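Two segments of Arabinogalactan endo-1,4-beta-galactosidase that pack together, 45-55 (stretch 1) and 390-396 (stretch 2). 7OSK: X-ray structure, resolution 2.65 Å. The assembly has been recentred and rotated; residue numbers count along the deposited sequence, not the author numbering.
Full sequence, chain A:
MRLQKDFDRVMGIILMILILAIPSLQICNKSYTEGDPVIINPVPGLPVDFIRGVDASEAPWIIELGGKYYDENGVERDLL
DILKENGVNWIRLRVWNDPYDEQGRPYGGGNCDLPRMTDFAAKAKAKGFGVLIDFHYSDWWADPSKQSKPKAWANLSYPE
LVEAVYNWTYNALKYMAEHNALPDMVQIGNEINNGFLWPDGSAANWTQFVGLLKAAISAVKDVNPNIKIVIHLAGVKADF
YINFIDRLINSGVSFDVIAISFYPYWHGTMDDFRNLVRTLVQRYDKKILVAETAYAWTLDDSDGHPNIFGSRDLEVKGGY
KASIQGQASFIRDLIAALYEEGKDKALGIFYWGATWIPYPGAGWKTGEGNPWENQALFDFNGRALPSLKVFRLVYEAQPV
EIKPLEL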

# COMPACT_ATOMS: atom_id res chain seq x y z
N GLY A 45 -8.61 16.05 -17.76
CA GLY A 45 -8.69 16.90 -16.58
C GLY A 45 -7.93 16.37 -15.38
O GLY A 45 -8.04 16.93 -14.29
N LEU A 46 -7.16 15.31 -15.58
CA LEU A 46 -6.42 14.69 -14.48
C LEU A 46 -5.31 15.63 -13.97
O LEU A 46 -4.42 15.99 -14.74
CB LEU A 46 -5.82 13.35 -14.93
CG LEU A 46 -5.17 12.49 -13.84
CD1 LEU A 46 -6.19 12.06 -12.79
CD2 LEU A 46 -4.52 11.27 -14.46
N PRO A 47 -5.37 16.03 -12.68
CA PRO A 47 -4.35 16.93 -12.12
C PRO A 47 -2.93 16.38 -12.22
O PRO A 47 -2.74 15.17 -12.14
CB PRO A 47 -4.77 17.06 -10.65
CG PRO A 47 -6.22 16.76 -10.64
CD PRO A 47 -6.43 15.72 -11.70
N VAL A 48 -1.95 17.26 -12.39
CA VAL A 48 -0.56 16.84 -12.53
C VAL A 48 0.05 16.39 -11.20
O VAL A 48 1.10 15.75 -11.18
CB VAL A 48 0.32 17.97 -13.11
CG1 VAL A 48 -0.05 18.25 -14.56
CG2 VAL A 48 0.22 19.24 -12.27
N ASP A 49 -0.63 16.71 -10.09
CA ASP A 49 -0.17 16.33 -8.76
C ASP A 49 -0.97 15.14 -8.21
O ASP A 49 -0.92 14.84 -7.02
CB ASP A 49 -0.26 17.52 -7.80
CG ASP A 49 -1.66 18.12 -7.75
OD1 ASP A 49 -2.40 17.99 -8.75
OD2 ASP A 49 -2.01 18.72 -6.71
N PHE A 50 -1.70 14.48 -9.10
CA PHE A 50 -2.49 13.30 -8.76
C PHE A 50 -1.56 12.18 -8.29
O PHE A 50 -0.50 11.96 -8.88
CB PHE A 50 -3.30 12.86 -9.99
CG PHE A 50 -4.40 11.89 -9.68
CD1 PHE A 50 -5.59 12.33 -9.14
CD2 PHE A 50 -4.27 10.55 -9.98
CE1 PHE A 50 -6.62 11.44 -8.87
CE2 PHE A 50 -5.29 9.66 -9.72
CZ PHE A 50 -6.47 10.11 -9.17
N ILE A 51 -1.93 11.47 -7.23
CA ILE A 51 -1.07 10.42 -6.69
C ILE A 51 -1.09 9.20 -7.61
O ILE A 51 -2.05 8.43 -7.62
CB ILE A 51 -1.48 10.00 -5.26
CG1 ILE A 51 -1.26 11.17 -4.29
CG2 ILE A 51 -0.68 8.77 -4.79
CD1 ILE A 51 -1.60 10.86 -2.85
N ARG A 52 -0.03 9.06 -8.38
CA ARG A 52 0.19 7.90 -9.23
C ARG A 52 1.34 7.10 -8.63
O ARG A 52 2.46 7.13 -9.15
CB ARG A 52 0.49 8.32 -10.67
CG ARG A 52 -0.41 9.44 -11.20
CD ARG A 52 0.29 10.32 -12.25
NE ARG A 52 1.64 10.73 -11.85
CZ ARG A 52 2.20 11.91 -12.12
NH1 ARG A 52 1.53 12.84 -12.78
NH2 ARG A 52 3.43 12.15 -11.71
N GLY A 53 1.07 6.41 -7.54
CA GLY A 53 2.12 5.76 -6.77
C GLY A 53 2.18 4.25 -6.95
O GLY A 53 1.34 3.66 -7.62
N VAL A 54 3.21 3.65 -6.36
CA VAL A 54 3.35 2.20 -6.30
C VAL A 54 3.85 1.81 -4.91
O VAL A 54 4.48 2.62 -4.23
CB VAL A 54 4.33 1.67 -7.36
CG1 VAL A 54 3.80 1.93 -8.76
CG2 VAL A 54 5.71 2.28 -7.18
N ASP A 55 3.57 0.58 -4.51
CA ASP A 55 4.11 0.04 -3.26
C ASP A 55 5.38 -0.74 -3.57
O ASP A 55 5.33 -1.81 -4.19
CB ASP A 55 3.09 -0.85 -2.55
CG ASP A 55 3.53 -1.22 -1.15
OD1 ASP A 55 4.49 -2.01 -1.01
OD2 ASP A 55 2.91 -0.74 -0.17
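Stretch 2, residues 390-396: VFRLVYE

Segments remote in sequence can meet by lodging a large ring in a hollow formed by backbone and side chains together, and the contact between residues 390-396 and 45-55 of this galactanase is a compact example. Stretch 1 comes in as a loop, makes a type I turn from Pro47 to Phe50, and straightens into a strand at Ile51. Stretch 2 begins as a weakly bonded helix, about Val390 to Leu393, and then loosens. The two run in opposite senses: the early Leu46 lies nearest Tyr395, with CA atoms 7.0 Å apart, and the later Arg52 nearest Phe391, at 5.8 Å between CA atoms.

The principal bump is Tyr395. Its CA-to-CB bond points sideways, but with chi1 in the m well the end of the side chain comes nearer to stretch 1. Leu46 covers one face of the ring, its CD2 4.2 Å from the ring centroid in a CH-pi contact, and the same methyl lies 3.7 Å from Val394 CG2, so a single leucine branch touches both neighbours. Val48 adds a looser contact, CG1 to Tyr395 CE2 at 4.2 Å. At the tip, Tyr395 OH donates a very short hydrogen bond of 2.5 Å to Pro47 O. That carbonyl also accepts the turn's own bond from Phe50 N, at 3.3 Å, so the tyrosine docks on an atom that already helps to close the turn. The hydroxyl in turn accepts a weak hydrogen bond from Arg52 NH1, at 3.0 Å.

Arg52 links this pocket to a second fit, around Phe391. Its CB lies 3.7 Å from Phe391 CD1, while its CD approaches Phe391 O to 3.3 Å. The phenylalanine ring reaches farther along the strand, where CZ meets Val54 CG1 at 4.1 Å and CE1 comes within 3.9 Å of Gly53 O. Between the two stretches, 412 Å² is buried, both sides summed.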

# COMPACT_ATOMS: atom_id res chain seq x y z
N VAL A 390 1.58 3.68 -17.78
CA VAL A 390 0.19 4.04 -17.55
C VAL A 390 0.10 5.27 -16.65
O VAL A 390 -0.83 6.06 -16.76
CB VAL A 390 -0.60 2.87 -16.91
CG1 VAL A 390 -0.08 2.57 -15.50
CG2 VAL A 390 -2.09 3.17 -16.89
N PHE A 391 1.09 5.44 -15.77
CA PHE A 391 1.12 6.57 -14.85
C PHE A 391 1.62 7.85 -15.53
O PHE A 391 1.78 8.88 -14.87
CB PHE A 391 1.99 6.25 -13.64
CG PHE A 391 1.64 4.96 -12.96
CD1 PHE A 391 0.65 4.92 -12.00
CD2 PHE A 391 2.30 3.79 -13.28
CE1 PHE A 391 0.32 3.74 -11.37
CE2 PHE A 391 1.98 2.60 -12.65
CZ PHE A 391 0.99 2.58 -11.69
N ARG A 392 1.88 7.78 -16.83
CA ARG A 392 2.35 8.92 -17.60
C ARG A 392 1.45 9.14 -18.82
O ARG A 392 1.20 10.28 -19.23
CB ARG A 392 3.80 8.71 -18.05
CG ARG A 392 4.43 9.89 -18.78
CD ARG A 392 5.73 9.47 -19.45
NE ARG A 392 5.50 8.55 -20.56
CZ ARG A 392 6.45 7.84 -21.16
NH1 ARG A 392 7.71 7.92 -20.76
NH2 ARG A 392 6.13 7.03 -22.17
N LEU A 393 0.95 8.05 -19.38
CA LEU A 393 0.14 8.10 -20.59
C LEU A 393 -1.32 8.45 -20.30
O LEU A 393 -2.11 8.64 -21.22
CB LEU A 393 0.22 6.76 -21.32
CG LEU A 393 1.58 6.43 -21.94
CD1 LEU A 393 1.58 5.00 -22.48
CD2 LEU A 393 1.93 7.41 -23.05
N VAL A 394 -1.67 8.55 -19.02
CA VAL A 394 -3.00 9.02 -18.64
C VAL A 394 -3.10 10.52 -18.84
O VAL A 394 -4.19 11.09 -18.80
CB VAL A 394 -3.35 8.67 -17.16
CG1 VAL A 394 -3.79 7.22 -17.04
CG2 VAL A 394 -2.20 8.99 -16.22
N TYR A 395 -1.95 11.17 -19.06
CA TYR A 395 -1.90 12.59 -19.39
C TYR A 395 -1.72 12.78 -20.90
O TYR A 395 -1.56 11.81 -21.64
CB TYR A 395 -0.76 13.28 -18.64
CG TYR A 395 -0.95 13.28 -17.14
CD1 TYR A 395 -0.64 12.16 -16.39
CD2 TYR A 395 -1.44 14.41 -16.49
CE1 TYR A 395 -0.82 12.16 -15.02
CE2 TYR A 395 -1.61 14.41 -15.12
CZ TYR A 395 -1.30 13.28 -14.39
OH TYR A 395 -1.46 13.27 -13.02
N GLU A 396 -1.73 14.03 -21.33
CA GLU A 396 -1.60 14.37 -22.74
C GLU A 396 -1.07 15.79 -22.92
O GLU A 396 0.10 15.99 -23.23
CB GLU A 396 -2.94 14.21 -23.45
CG GLU A 396 -4.09 14.92 -22.75
CD GLU A 396 -5.41 14.78 -23.49
OE1 GLU A 396 -5.38 14.59 -24.72
OE2 GLU A 396 -6.47 14.87 -22.83